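Local structure of bacterioferritin (Mycobacterium tuberculosis, 3UOI) at residues E87-D92 with I133-T138; N101-G106 with K124-E129; M109-Q114 with S118-E123. The protein probably stores iron, oxidising iron(II) with dioxygen at a ferroxidase centre and laying down the ferric mineral inside a shell of 24 subunits, with heme b bound between paired subunits. All blocks are in the same frame, centred on the assembly; numbering follows the deposited sequence.

Contact 1 of 3, residues E87-D92 with I133-T138; sequences EQFEAD and IDYLET
Two neighbouring antiparallel helices of the ferritin four-helix bundle meet here, F89 and D92 of helix 85-112 packing on L136 of helix 116-146. Measured on these short segments, the axes approach to 9.6 Å and run at 153° to each other. L136 is the centrepiece because its two methyls divide the work. L136 CD2 lies 3.6 Å from F89 CD1, oblique to the ring; L136 CD1 lies 3.8 Å from D92 CB. The leucine's first torsion sets CG anti to the carbonyl carbon (chi1 -67°), and this carries both methyls out to the facing helix although the CB itself does not point that way. Y135, one residue back, adds a looser touch at the F89 ring, its OH standing 4.5 Å from F89 CE1. L42 of helix 40-66 packs against both aromatic residues, so the phenylalanine sits among three helices; Y135 also stacks on H45. D92 offers the leucine only the carbon part of its side chain. Its buried carboxylate is satisfied on another side, where OD2 accepts a hydrogen bond from Q26 NE2 of helix 7-36. Residues 133-138 also border other chains: E137 OE1 accepts a hydrogen bond from M3 N of a third subunit. L136 also packs on E96, predicted with H132 to bind the second iron: this is the apolar interior of a ferritin bundle, beside the predicted diiron site.

Contact 2 of 3, residues N101-G106 with K124-E129; sequences NRLKPG and KIVADE
L103 of helix 85-112 meets V126 and I125 of helix 116-146 in the interior of the ferritin four-helix bundle, and the contact between these segments is apolar. V126 is the tighter partner. Its CG2 presses on L103 CB at 3.5 Å, closer than carbons usually sit, and lies 3.8 Å from L103 CD1 as well, so one methyl is fitted against both the root and one branch of the leucine. That methyl stands anti to the valine's carbonyl carbon and beside its backbone N, which puts it against L103. The two side chains run past each other in opposite directions. I125 crosses L103 at about a right angle, its CG2 meeting L103 CD1 at 3.8 Å. Beyond the pair, Q16 of helix 7-36 packs on both L103 and I125, and I125 continues onto I60 of helix 40-66, so all four long helices join this layer.

The polar side chains work around that layer. R102 NH2 donates to Q16 OE1, tying helix 85-112 to helix 7-36. D128 OD1 is hydrogen-bonded to NE2 of H56, a predicted ligand of the first iron, which makes the aspartate a probable second-shell residue that would help fix the imidazole. E129, whose CB points toward the other helix without touching it, is predicted to bridge both irons; I125 packs on H56 and on E20, so the apolar layer borders the predicted ferroxidase site.

Backbone bonding breaks at P105. With no N-H to give, its nitrogen makes no bond to the preceding turn, and helix 85-112 kinks there, just past L103. At the next residue G106 N donates to R102 O at 3.3 Å, a weak bond.

Contact 3 of 3, residues M109-Q114 with S118-E123; sequences MCREKQ and SAVLLE
R111, close to the end of helix 85-112, stretches across to A119, V120 and E123 in the first turns of helix 116-146. Its CB aims neither at nor away from that helix; from there the chain runs extended from CG to NE (chi2 180°), and that length brings the charged end over. CG rests on A119 CB at 3.7 Å. NE passes the same methyl and donates to E123 OE2 at 3.2 Å. Beyond NE the guanidinium is turned so that NH2 reaches the same oxygen, also at 3.2 Å, while lying 3.8 Å from V120 CG2. R111 thus grips E123 side-on, with NE and NH2 both on the single atom OE2. Both donors arrive on its syn side, tilted well out of the carboxylate plane from the same face. Neither bond is straight, with N-H...O angles of 142° and 139°. The remaining nitrogen, NH1, makes a salt bridge to E123 OE2 of a fourth subunit, and OE2 of this chain receives R111 NH1 of a third. Such a chain of salt bridges, each arginine serving two glutamates, probably helps keep E123 ionised although it is buried.

Next to the salt bridge lies an apolar seam. C110 CB meets A119 CB at 3.8 Å, the closest backbone approach of the segments being here, and C110 SG touches L122 CD1 at 4.0 Å. L12 of helix 7-36 packs on both C110 and L122.

Helix 85-112 ends in a Schellman motif: Q114, with positive phi, donates to R111 O, and D115 N bonds to C110 O. D115 OD2 then holds S118 OG. A tight antiparallel helix hairpin of the ferritin bundle results, its two helices joined to neighbouring subunits near the turn by R111-E123 salt bridges.

From the N terminus, helices 7-36 and 40-66 come first, and all three contacts then join the next pair, 85-112 and 116-146. The chain enters contact 1 at 87-92, contact 2 at 101-106 and contact 3 at 109-114, turns, and comes back through 118-123, 124-129 and 133-138 in reverse order. The closures therefore nest without crossing: contact 3 shuts the short turn, contact 2 surrounds it, and contact 1 encloses both. Contacts 2 and 3 touch, L103 CD1 lying against L122 O; contacts 1 and 3 are about 27 Å apart between centres, on opposite sides of the chain's centre. All three border a third subunit.

Contact 1 of 3, residues E87-D92 with I133-T138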
ATOM      1  N   GLU A  87     -47.751 -28.653  -2.815  1.00 22.93           N
ATOM      2  CA  GLU A  87     -48.374 -28.758  -1.510  1.00 23.77           C
ATOM      3  C   GLU A  87     -47.611 -27.929  -0.472  1.00 21.36           C
ATOM      4  O   GLU A  87     -48.196 -27.427   0.394  1.00 19.30           O
ATOM      5  CB  GLU A  87     -48.490 -30.179  -0.982  1.00 24.47           C
ATOM      6  CG  GLU A  87     -49.099 -31.167  -1.847  1.00 30.27           C
ATOM      7  CD  GLU A  87     -49.070 -32.552  -1.250  1.00 35.06           C
ATOM      8  OE1 GLU A  87     -48.694 -32.712  -0.111  1.00 34.55           O
ATOM      9  OE2 GLU A  87     -49.435 -33.490  -1.945  1.00 40.46           O
ATOM     10  N   GLN A  88     -46.288 -27.879  -0.571  1.00 20.86           N
ATOM     11  CA  GLN A  88     -45.443 -27.136   0.386  1.00 19.78           C
ATOM     12  C   GLN A  88     -45.692 -25.632   0.419  1.00 21.24           C
ATOM     13  O   GLN A  88     -45.914 -25.076   1.441  1.00 22.89           O
ATOM     14  CB  GLN A  88     -43.968 -27.452   0.179  1.00 18.88           C
ATOM     15  CG  GLN A  88     -43.567 -28.669   0.862  1.00 12.23           C
ATOM     16  CD  GLN A  88     -42.168 -29.132   0.581  1.00 20.09           C
ATOM     17  OE1 GLN A  88     -41.435 -28.514  -0.135  1.00 28.14           O
ATOM     18  NE2 GLN A  88     -41.799 -30.192   1.187  1.00 20.91           N
ATOM     19  N   PHE A  89     -45.755 -25.025  -0.742  1.00 23.76           N
ATOM     20  CA  PHE A  89     -46.155 -23.648  -0.864  1.00 24.75           C
ATOM     21  C   PHE A  89     -47.567 -23.449  -0.317  1.00 24.19           C
ATOM     22  O   PHE A  89     -47.837 -22.454   0.262  1.00 24.84           O
ATOM     23  CB  PHE A  89     -46.158 -23.191  -2.305  1.00 23.55           C
ATOM     24  CG  PHE A  89     -44.845 -23.160  -2.945  1.00 26.03           C
ATOM     25  CD1 PHE A  89     -43.762 -22.666  -2.306  1.00 28.08           C
ATOM     26  CD2 PHE A  89     -44.690 -23.596  -4.246  1.00 28.94           C
ATOM     27  CE1 PHE A  89     -42.556 -22.649  -2.938  1.00 26.41           C
ATOM     28  CE2 PHE A  89     -43.498 -23.566  -4.849  1.00 19.54           C
ATOM     29  CZ  PHE A  89     -42.435 -23.108  -4.192  1.00 23.26           C
ATOM     30  N   GLU A  90     -48.452 -24.398  -0.555  1.00 24.80           N
ATOM     31  CA  GLU A  90     -49.825 -24.332  -0.081  1.00 26.05           C
ATOM     32  C   GLU A  90     -49.997 -24.379   1.413  1.00 25.24           C
ATOM     33  O   GLU A  90     -50.811 -23.717   1.978  1.00 23.48           O
ATOM     34  CB  GLU A  90     -50.701 -25.343  -0.760  1.00 26.68           C
ATOM     35  CG  GLU A  90     -51.532 -24.685  -1.745  1.00 33.95           C
ATOM     36  CD  GLU A  90     -52.296 -25.627  -2.576  1.00 43.14           C
ATOM     37  OE1 GLU A  90     -52.072 -26.836  -2.430  1.00 45.29           O
ATOM     38  OE2 GLU A  90     -53.096 -25.135  -3.385  1.00 42.18           O
ATOM     39  N   ALA A  91     -49.196 -25.217   2.012  1.00 24.29           N
ATOM     40  CA  ALA A  91     -49.087 -25.373   3.424  1.00 23.63           C
ATOM     41  C   ALA A  91     -48.536 -24.117   4.083  1.00 25.27           C
ATOM     42  O   ALA A  91     -48.938 -23.730   5.118  1.00 24.61           O
ATOM     43  CB  ALA A  91     -48.237 -26.565   3.713  1.00 21.06           C
ATOM     44  N   ASP A  92     -47.546 -23.526   3.463  1.00 25.32           N
ATOM     45  CA  ASP A  92     -46.938 -22.325   3.969  1.00 25.16           C
ATOM     46  C   ASP A  92     -47.898 -21.154   3.870  1.00 24.60           C
ATOM     47  O   ASP A  92     -47.954 -20.337   4.712  1.00 24.47           O
ATOM     48  CB  ASP A  92     -45.591 -22.089   3.322  1.00 22.98           C
ATOM     49  CG  ASP A  92     -44.549 -23.155   3.705  1.00 26.36           C
ATOM     50  OD1 ASP A  92     -43.524 -23.117   3.106  1.00 22.12           O
ATOM     51  OD2 ASP A  92     -44.747 -24.014   4.546  1.00 29.82           O
ATOM     52  N   ILE A 133     -46.742 -14.113   1.515  1.00 22.38           N
ATOM     53  CA  ILE A 133     -47.883 -14.655   0.849  1.00 20.16           C
ATOM     54  C   ILE A 133     -47.807 -14.311  -0.601  1.00 18.78           C
ATOM     55  O   ILE A 133     -48.071 -15.148  -1.414  1.00 18.53           O
ATOM     56  CB  ILE A 133     -49.185 -14.137   1.444  1.00 19.60           C
ATOM     57  CG1 ILE A 133     -49.459 -14.777   2.795  1.00 16.19           C
ATOM     58  CG2 ILE A 133     -50.337 -14.369   0.483  1.00 24.04           C
ATOM     59  CD1 ILE A 133     -50.145 -13.940   3.690  1.00 15.78           C
ATOM     60  N   ASP A 134     -47.415 -13.076  -0.881  1.00 17.71           N
ATOM     61  CA  ASP A 134     -47.296 -12.575  -2.237  1.00 18.40           C
ATOM     62  C   ASP A 134     -46.239 -13.421  -2.956  1.00 16.31           C
ATOM     63  O   ASP A 134     -46.480 -13.901  -4.001  1.00 13.63           O
ATOM     64  CB  ASP A 134     -47.028 -11.069  -2.251  1.00 20.06           C
ATOM     65  CG  ASP A 134     -46.806 -10.480  -3.639  1.00 23.54           C
ATOM     66  OD1 ASP A 134     -47.229 -11.006  -4.606  1.00 24.33           O
ATOM     67  OD2 ASP A 134     -46.225  -9.425  -3.728  1.00 32.40           O
ATOM     68  N   TYR A 135     -45.125 -13.684  -2.308  1.00 15.92           N
ATOM     69  CA  TYR A 135     -44.110 -14.556  -2.861  1.00 17.62           C
ATOM     70  C   TYR A 135     -44.596 -15.964  -3.104  1.00 17.84           C
ATOM     71  O   TYR A 135     -44.298 -16.513  -4.090  1.00 21.28           O
ATOM     72  CB  TYR A 135     -42.905 -14.650  -1.948  1.00 17.27           C
ATOM     73  CG  TYR A 135     -42.032 -15.840  -2.210  1.00 16.16           C
ATOM     74  CD1 TYR A 135     -41.049 -15.811  -3.166  1.00 16.07           C
ATOM     75  CD2 TYR A 135     -42.215 -16.989  -1.519  1.00 14.36           C
ATOM     76  CE1 TYR A 135     -40.278 -16.888  -3.401  1.00 13.52           C
ATOM     77  CE2 TYR A 135     -41.469 -18.062  -1.747  1.00 21.97           C
ATOM     78  CZ  TYR A 135     -40.496 -18.030  -2.688  1.00 21.51           C
ATOM     79  OH  TYR A 135     -39.769 -19.149  -2.876  1.00 26.52           O
ATOM     80  N   LEU A 136     -45.335 -16.528  -2.184  1.00 19.48           N
ATOM     81  CA  LEU A 136     -45.852 -17.888  -2.310  1.00 21.23           C
ATOM     82  C   LEU A 136     -46.942 -18.163  -3.400  1.00 22.02           C
ATOM     83  O   LEU A 136     -46.902 -19.174  -4.068  1.00 24.24           O
ATOM     84  CB  LEU A 136     -46.283 -18.404  -0.948  1.00 22.51           C
ATOM     85  CG  LEU A 136     -45.218 -18.639   0.116  1.00 23.45           C
ATOM     86  CD1 LEU A 136     -45.787 -18.782   1.475  1.00 31.26           C
ATOM     87  CD2 LEU A 136     -44.431 -19.829  -0.189  1.00 25.58           C
ATOM     88  N   GLU A 137     -47.902 -17.256  -3.504  1.00 20.06           N
ATOM     89  CA  GLU A 137     -48.934 -17.229  -4.502  1.00 18.94           C
ATOM     90  C   GLU A 137     -48.351 -17.021  -5.891  1.00 19.82           C
ATOM     91  O   GLU A 137     -48.723 -17.691  -6.769  1.00 20.23           O
ATOM     92  CB  GLU A 137     -50.016 -16.197  -4.158  1.00 19.67           C
ATOM     93  CG  GLU A 137     -50.647 -16.405  -2.795  1.00 16.54           C
ATOM     94  CD  GLU A 137     -51.773 -15.487  -2.450  1.00 14.77           C
ATOM     95  OE1 GLU A 137     -51.810 -14.371  -2.901  1.00 21.10           O
ATOM     96  OE2 GLU A 137     -52.590 -15.888  -1.666  1.00 19.43           O
ATOM     97  N   THR A 138     -47.376 -16.141  -6.039  1.00 20.05           N
ATOM     98  CA  THR A 138     -46.649 -15.986  -7.282  1.00 20.47           C
ATOM     99  C   THR A 138     -45.939 -17.297  -7.684  1.00 21.01           C
ATOM    100  O   THR A 138     -45.893 -17.602  -8.816  1.00 20.78           O
ATOM    101  CB  THR A 138     -45.636 -14.857  -7.237  1.00 19.27           C
ATOM    102  OG1 THR A 138     -46.293 -13.617  -7.221  1.00 24.85           O
ATOM    103  CG2 THR A 138     -44.731 -14.905  -8.430  1.00 19.61           C
TER

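Contact 2 of 3, residues N101-G106 with K124-E129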
ATOM      1  N   ASN A 101     -55.326 -13.454   9.684  1.00 27.55           N
ATOM      2  CA  ASN A 101     -56.605 -13.542  10.304  1.00 27.42           C
ATOM      3  C   ASN A 101     -56.536 -13.188  11.798  1.00 26.50           C
ATOM      4  O   ASN A 101     -57.385 -12.526  12.277  1.00 25.10           O
ATOM      5  CB  ASN A 101     -57.185 -14.921  10.080  1.00 29.03           C
ATOM      6  CG  ASN A 101     -57.574 -15.194   8.605  1.00 32.50           C
ATOM      7  OD1 ASN A 101     -57.993 -16.285   8.296  1.00 34.23           O
ATOM      8  ND2 ASN A 101     -57.434 -14.230   7.731  1.00 37.14           N
ATOM      9  N   ARG A 102     -55.544 -13.663  12.515  1.00 22.87           N
ATOM     10  CA  ARG A 102     -55.334 -13.278  13.890  1.00 25.52           C
ATOM     11  C   ARG A 102     -54.830 -11.846  14.162  1.00 22.68           C
ATOM     12  O   ARG A 102     -55.273 -11.225  15.039  1.00 24.36           O
ATOM     13  CB  ARG A 102     -54.481 -14.333  14.644  1.00 24.68           C
ATOM     14  CG  ARG A 102     -53.912 -13.842  15.938  1.00 30.08           C
ATOM     15  CD  ARG A 102     -53.017 -14.841  16.633  1.00 31.06           C
ATOM     16  NE  ARG A 102     -51.910 -15.241  15.811  1.00 31.65           N
ATOM     17  CZ  ARG A 102     -51.914 -16.285  15.010  1.00 33.03           C
ATOM     18  NH1 ARG A 102     -52.955 -17.072  14.934  1.00 34.54           N
ATOM     19  NH2 ARG A 102     -50.888 -16.543  14.292  1.00 24.47           N
ATOM     20  N   LEU A 103     -53.852 -11.393  13.421  1.00 21.01           N
ATOM     21  CA  LEU A 103     -53.277 -10.065  13.516  1.00 20.60           C
ATOM     22  C   LEU A 103     -54.128  -8.842  13.095  1.00 20.13           C
ATOM     23  O   LEU A 103     -53.944  -7.781  13.617  1.00 16.47           O
ATOM     24  CB  LEU A 103     -51.897 -10.016  12.898  1.00 18.57           C
ATOM     25  CG  LEU A 103     -50.958 -11.004  13.557  1.00 20.92           C
ATOM     26  CD1 LEU A 103     -49.593 -10.703  13.232  1.00 18.37           C
ATOM     27  CD2 LEU A 103     -51.161 -11.035  15.010  1.00 17.50           C
ATOM     28  N   LYS A 104     -54.993  -9.010  12.099  1.00 20.81           N
ATOM     29  CA  LYS A 104     -55.712  -7.853  11.636  1.00 21.50           C
ATOM     30  C   LYS A 104     -56.591  -7.309  12.756  1.00 21.44           C
ATOM     31  O   LYS A 104     -56.472  -6.207  13.127  1.00 21.01           O
ATOM     32  CB  LYS A 104     -56.546  -8.169  10.447  1.00 20.17           C
ATOM     33  CG  LYS A 104     -55.861  -8.290   9.120  1.00 22.29           C
ATOM     34  CD  LYS A 104     -56.767  -9.096   8.273  1.00 23.35           C
ATOM     35  CE  LYS A 104     -56.571  -8.903   6.827  1.00 33.75           C
ATOM     36  NZ  LYS A 104     -57.876  -8.983   6.148  1.00 39.33           N
ATOM     37  N   PRO A 105     -57.413  -8.142  13.346  1.00 22.94           N
ATOM     38  CA  PRO A 105     -58.196  -7.759  14.519  1.00 23.36           C
ATOM     39  C   PRO A 105     -57.333  -7.434  15.743  1.00 21.70           C
ATOM     40  O   PRO A 105     -57.559  -6.501  16.421  1.00 21.67           O
ATOM     41  CB  PRO A 105     -59.067  -8.975  14.739  1.00 24.77           C
ATOM     42  CG  PRO A 105     -58.563  -9.973  13.826  1.00 27.57           C
ATOM     43  CD  PRO A 105     -57.934  -9.363  12.754  1.00 22.26           C
ATOM     44  N   GLY A 106     -56.293  -8.199  15.947  1.00 22.02           N
ATOM     45  CA  GLY A 106     -55.402  -8.034  17.087  1.00 21.02           C
ATOM     46  C   GLY A 106     -54.683  -6.709  17.263  1.00 20.95           C
ATOM     47  O   GLY A 106     -54.548  -6.230  18.357  1.00 20.98           O
ATOM     48  N   LYS A 124     -45.445  -4.756  11.959  1.00 17.06           N
ATOM     49  CA  LYS A 124     -44.299  -5.210  11.188  1.00 19.63           C
ATOM     50  C   LYS A 124     -44.419  -6.636  10.711  1.00 16.91           C
ATOM     51  O   LYS A 124     -44.169  -6.914   9.582  1.00 20.61           O
ATOM     52  CB  LYS A 124     -43.002  -4.947  11.960  1.00 18.29           C
ATOM     53  CG  LYS A 124     -42.851  -3.527  12.188  1.00 21.46           C
ATOM     54  CD  LYS A 124     -41.725  -3.078  13.002  1.00 27.38           C
ATOM     55  CE  LYS A 124     -41.461  -1.641  12.668  1.00 28.97           C
ATOM     56  NZ  LYS A 124     -40.911  -0.795  13.735  1.00 37.33           N
ATOM     57  N   ILE A 125     -44.876  -7.508  11.572  1.00 17.28           N
ATOM     58  CA  ILE A 125     -45.053  -8.909  11.247  1.00 18.15           C
ATOM     59  C   ILE A 125     -46.042  -9.147  10.115  1.00 18.82           C
ATOM     60  O   ILE A 125     -45.836  -9.954   9.238  1.00 19.11           O
ATOM     61  CB  ILE A 125     -45.482  -9.685  12.467  1.00 16.26           C
ATOM     62  CG1 ILE A 125     -44.385  -9.678  13.510  1.00 14.16           C
ATOM     63  CG2 ILE A 125     -45.955 -11.056  12.100  1.00 16.07           C
ATOM     64  CD1 ILE A 125     -44.640 -10.377  14.645  1.00 11.58           C
ATOM     65  N   VAL A 126     -47.111  -8.390  10.152  1.00 19.93           N
ATOM     66  CA  VAL A 126     -48.118  -8.439   9.158  1.00 18.74           C
ATOM     67  C   VAL A 126     -47.577  -8.044   7.803  1.00 18.35           C
ATOM     68  O   VAL A 126     -47.908  -8.655   6.813  1.00 16.97           O
ATOM     69  CB  VAL A 126     -49.303  -7.533   9.483  1.00 20.52           C
ATOM     70  CG1 VAL A 126     -49.935  -7.094   8.215  1.00 21.33           C
ATOM     71  CG2 VAL A 126     -50.287  -8.242  10.355  1.00 16.34           C
ATOM     72  N   ALA A 127     -46.744  -7.010   7.779  1.00 16.49           N
ATOM     73  CA  ALA A 127     -46.175  -6.586   6.520  1.00 16.26           C
ATOM     74  C   ALA A 127     -45.291  -7.694   5.917  1.00 17.40           C
ATOM     75  O   ALA A 127     -45.381  -8.036   4.735  1.00 15.78           O
ATOM     76  CB  ALA A 127     -45.436  -5.306   6.671  1.00 15.22           C
ATOM     77  N   ASP A 128     -44.491  -8.284   6.784  1.00 19.59           N
ATOM     78  CA  ASP A 128     -43.612  -9.329   6.371  1.00 21.33           C
ATOM     79  C   ASP A 128     -44.393 -10.528   5.840  1.00 23.50           C
ATOM     80  O   ASP A 128     -44.076 -11.036   4.807  1.00 22.79           O
ATOM     81  CB  ASP A 128     -42.692  -9.763   7.505  1.00 23.18           C
ATOM     82  CG  ASP A 128     -41.770  -8.648   8.022  1.00 27.10           C
ATOM     83  OD1 ASP A 128     -41.212  -8.790   9.110  1.00 32.37           O
ATOM     84  OD2 ASP A 128     -41.623  -7.634   7.376  1.00 33.00           O
ATOM     85  N   GLU A 129     -45.440 -10.932   6.546  1.00 23.26           N
ATOM     86  CA  GLU A 129     -46.259 -12.047   6.139  1.00 22.97           C
ATOM     87  C   GLU A 129     -46.923 -11.751   4.804  1.00 22.80           C
ATOM     88  O   GLU A 129     -47.085 -12.613   4.033  1.00 23.72           O
ATOM     89  CB  GLU A 129     -47.289 -12.439   7.187  1.00 24.28           C
ATOM     90  CG  GLU A 129     -46.775 -12.681   8.558  1.00 27.62           C
ATOM     91  CD  GLU A 129     -45.898 -13.902   8.640  1.00 33.76           C
ATOM     92  OE1 GLU A 129     -46.320 -14.882   9.239  1.00 37.70           O
ATOM     93  OE2 GLU A 129     -44.808 -13.873   8.089  1.00 29.85           O
TER

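Contact 3 of 3, residues M109-Q114 with S118-E123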
ATOM      1  N   MET A 109     -57.130  -4.291  18.479  1.00 21.81           N
ATOM      2  CA  MET A 109     -57.335  -4.460  19.901  1.00 20.29           C
ATOM      3  C   MET A 109     -56.190  -3.858  20.712  1.00 20.51           C
ATOM      4  O   MET A 109     -56.418  -3.148  21.631  1.00 17.81           O
ATOM      5  CB  MET A 109     -57.538  -5.891  20.274  1.00 18.87           C
ATOM      6  CG  MET A 109     -57.689  -6.086  21.733  1.00 28.30           C
ATOM      7  SD  MET A 109     -56.199  -6.335  22.649  1.00 33.90           S
ATOM      8  CE  MET A 109     -55.735  -7.883  22.031  1.00 31.89           C
ATOM      9  N   CYS A 110     -54.959  -4.096  20.290  1.00 20.94           N
ATOM     10  CA  CYS A 110     -53.816  -3.566  20.975  1.00 22.07           C
ATOM     11  C   CYS A 110     -53.870  -2.071  21.072  1.00 20.87           C
ATOM     12  O   CYS A 110     -53.572  -1.563  22.092  1.00 21.23           O
ATOM     13  CB  CYS A 110     -52.532  -3.948  20.273  1.00 21.24           C
ATOM     14  SG  CYS A 110     -52.087  -5.575  20.499  1.00 25.65           S
ATOM     15  N   ARG A 111     -54.250  -1.397  19.999  1.00 19.70           N
ATOM     16  CA  ARG A 111     -54.371   0.056  20.005  1.00 19.57           C
ATOM     17  C   ARG A 111     -55.523   0.572  20.904  1.00 20.87           C
ATOM     18  O   ARG A 111     -55.424   1.546  21.563  1.00 20.54           O
ATOM     19  CB  ARG A 111     -54.357   0.634  18.611  1.00 17.90           C
ATOM     20  CG  ARG A 111     -53.061   0.446  17.926  1.00 14.75           C
ATOM     21  CD  ARG A 111     -53.033   1.009  16.540  1.00 12.11           C
ATOM     22  NE  ARG A 111     -51.690   1.036  16.014  1.00 18.85           N
ATOM     23  CZ  ARG A 111     -50.836   2.021  16.203  1.00 23.82           C
ATOM     24  NH1 ARG A 111     -51.187   3.084  16.860  1.00 23.93           N
ATOM     25  NH2 ARG A 111     -49.640   1.944  15.719  1.00 20.71           N
ATOM     26  N   GLU A 112     -56.613  -0.153  20.913  1.00 23.76           N
ATOM     27  CA  GLU A 112     -57.714   0.159  21.826  1.00 25.23           C
ATOM     28  C   GLU A 112     -57.239   0.027  23.295  1.00 25.87           C
ATOM     29  O   GLU A 112     -57.747   0.673  24.161  1.00 25.03           O
ATOM     30  CB  GLU A 112     -58.947  -0.687  21.524  1.00 27.52           C
ATOM     31  CG  GLU A 112     -59.486  -0.449  20.113  1.00 30.18           C
ATOM     32  CD  GLU A 112     -60.658  -1.341  19.685  1.00 34.26           C
ATOM     33  OE1 GLU A 112     -60.828  -2.480  20.162  1.00 37.72           O
ATOM     34  OE2 GLU A 112     -61.377  -0.898  18.802  1.00 34.05           O
ATOM     35  N   LYS A 113     -56.278  -0.844  23.533  1.00 24.15           N
ATOM     36  CA  LYS A 113     -55.737  -1.042  24.875  1.00 24.07           C
ATOM     37  C   LYS A 113     -54.622  -0.115  25.236  1.00 21.95           C
ATOM     38  O   LYS A 113     -54.016  -0.325  26.211  1.00 22.48           O
ATOM     39  CB  LYS A 113     -55.213  -2.434  25.060  1.00 24.26           C
ATOM     40  CG  LYS A 113     -56.060  -3.449  24.512  1.00 24.04           C
ATOM     41  CD  LYS A 113     -57.398  -3.328  25.053  1.00 23.77           C
ATOM     42  CE  LYS A 113     -58.179  -4.573  24.822  1.00 27.02           C
ATOM     43  NZ  LYS A 113     -59.051  -4.837  25.907  1.00 30.04           N
ATOM     44  N   GLN A 114     -54.339   0.862  24.390  1.00 21.76           N
ATOM     45  CA  GLN A 114     -53.251   1.811  24.533  1.00 21.10           C
ATOM     46  C   GLN A 114     -51.814   1.218  24.625  1.00 19.97           C
ATOM     47  O   GLN A 114     -51.016   1.664  25.337  1.00 19.08           O
ATOM     48  CB  GLN A 114     -53.561   2.779  25.655  1.00 20.51           C
ATOM     49  CG  GLN A 114     -54.812   3.477  25.396  1.00 20.80           C
ATOM     50  CD  GLN A 114     -55.149   4.599  26.360  1.00 27.46           C
ATOM     51  OE1 GLN A 114     -54.483   4.853  27.332  1.00 19.20           O
ATOM     52  NE2 GLN A 114     -56.269   5.244  26.073  1.00 26.47           N
ATOM     53  N   SER A 118     -46.679  -2.793  21.235  1.00 17.34           N
ATOM     54  CA  SER A 118     -47.065  -4.112  20.789  1.00 17.52           C
ATOM     55  C   SER A 118     -47.748  -4.093  19.437  1.00 17.81           C
ATOM     56  O   SER A 118     -47.431  -4.849  18.603  1.00 21.29           O
ATOM     57  CB  SER A 118     -47.912  -4.835  21.796  1.00 18.44           C
ATOM     58  OG  SER A 118     -47.442  -4.739  23.091  1.00 24.33           O
ATOM     59  N   ALA A 119     -48.632  -3.139  19.235  1.00 17.81           N
ATOM     60  CA  ALA A 119     -49.332  -3.054  17.987  1.00 19.42           C
ATOM     61  C   ALA A 119     -48.272  -2.873  16.900  1.00 18.37           C
ATOM     62  O   ALA A 119     -48.397  -3.432  15.868  1.00 16.76           O
ATOM     63  CB  ALA A 119     -50.275  -1.945  17.969  1.00 16.61           C
ATOM     64  N   VAL A 120     -47.255  -2.074  17.183  1.00 17.04           N
ATOM     65  CA  VAL A 120     -46.227  -1.780  16.206  1.00 16.49           C
ATOM     66  C   VAL A 120     -45.433  -3.006  15.813  1.00 16.34           C
ATOM     67  O   VAL A 120     -45.232  -3.285  14.675  1.00 17.20           O
ATOM     68  CB  VAL A 120     -45.349  -0.557  16.558  1.00 15.52           C
ATOM     69  CG1 VAL A 120     -44.211  -0.414  15.610  1.00 14.03           C
ATOM     70  CG2 VAL A 120     -46.159   0.672  16.483  1.00 13.36           C
ATOM     71  N   LEU A 121     -45.099  -3.802  16.781  1.00 14.91           N
ATOM     72  CA  LEU A 121     -44.458  -5.031  16.470  1.00 18.72           C
ATOM     73  C   LEU A 121     -45.356  -5.939  15.579  1.00 19.17           C
ATOM     74  O   LEU A 121     -44.904  -6.532  14.665  1.00 15.83           O
ATOM     75  CB  LEU A 121     -44.093  -5.728  17.753  1.00 19.07           C
ATOM     76  CG  LEU A 121     -43.682  -7.180  17.668  1.00 23.57           C
ATOM     77  CD1 LEU A 121     -42.493  -7.331  16.854  1.00 26.94           C
ATOM     78  CD2 LEU A 121     -43.489  -7.740  18.977  1.00 23.50           C
ATOM     79  N   LEU A 122     -46.632  -6.012  15.888  1.00 17.66           N
ATOM     80  CA  LEU A 122     -47.537  -6.840  15.150  1.00 16.60           C
ATOM     81  C   LEU A 122     -47.705  -6.295  13.753  1.00 18.24           C
ATOM     82  O   LEU A 122     -47.887  -7.018  12.831  1.00 20.81           O
ATOM     83  CB  LEU A 122     -48.805  -7.042  15.912  1.00 16.84           C
ATOM     84  CG  LEU A 122     -48.546  -7.663  17.281  1.00 20.30           C
ATOM     85  CD1 LEU A 122     -49.725  -7.772  18.114  1.00 17.99           C
ATOM     86  CD2 LEU A 122     -47.887  -8.986  17.177  1.00 18.64           C
ATOM     87  N   GLU A 123     -47.633  -4.987  13.649  1.00 18.95           N
ATOM     88  CA  GLU A 123     -47.760  -4.285  12.403  1.00 19.66           C
ATOM     89  C   GLU A 123     -46.646  -4.679  11.428  1.00 20.14           C
ATOM     90  O   GLU A 123     -46.876  -4.931  10.258  1.00 17.51           O
ATOM     91  CB  GLU A 123     -47.787  -2.780  12.624  1.00 20.44           C
ATOM     92  CG  GLU A 123     -49.169  -2.204  12.756  1.00 20.99           C
ATOM     93  CD  GLU A 123     -49.198  -0.733  13.070  1.00 29.00           C
ATOM     94  OE1 GLU A 123     -48.202  -0.056  12.875  1.00 28.63           O
ATOM     95  OE2 GLU A 123     -50.217  -0.280  13.545  1.00 26.43           O
TER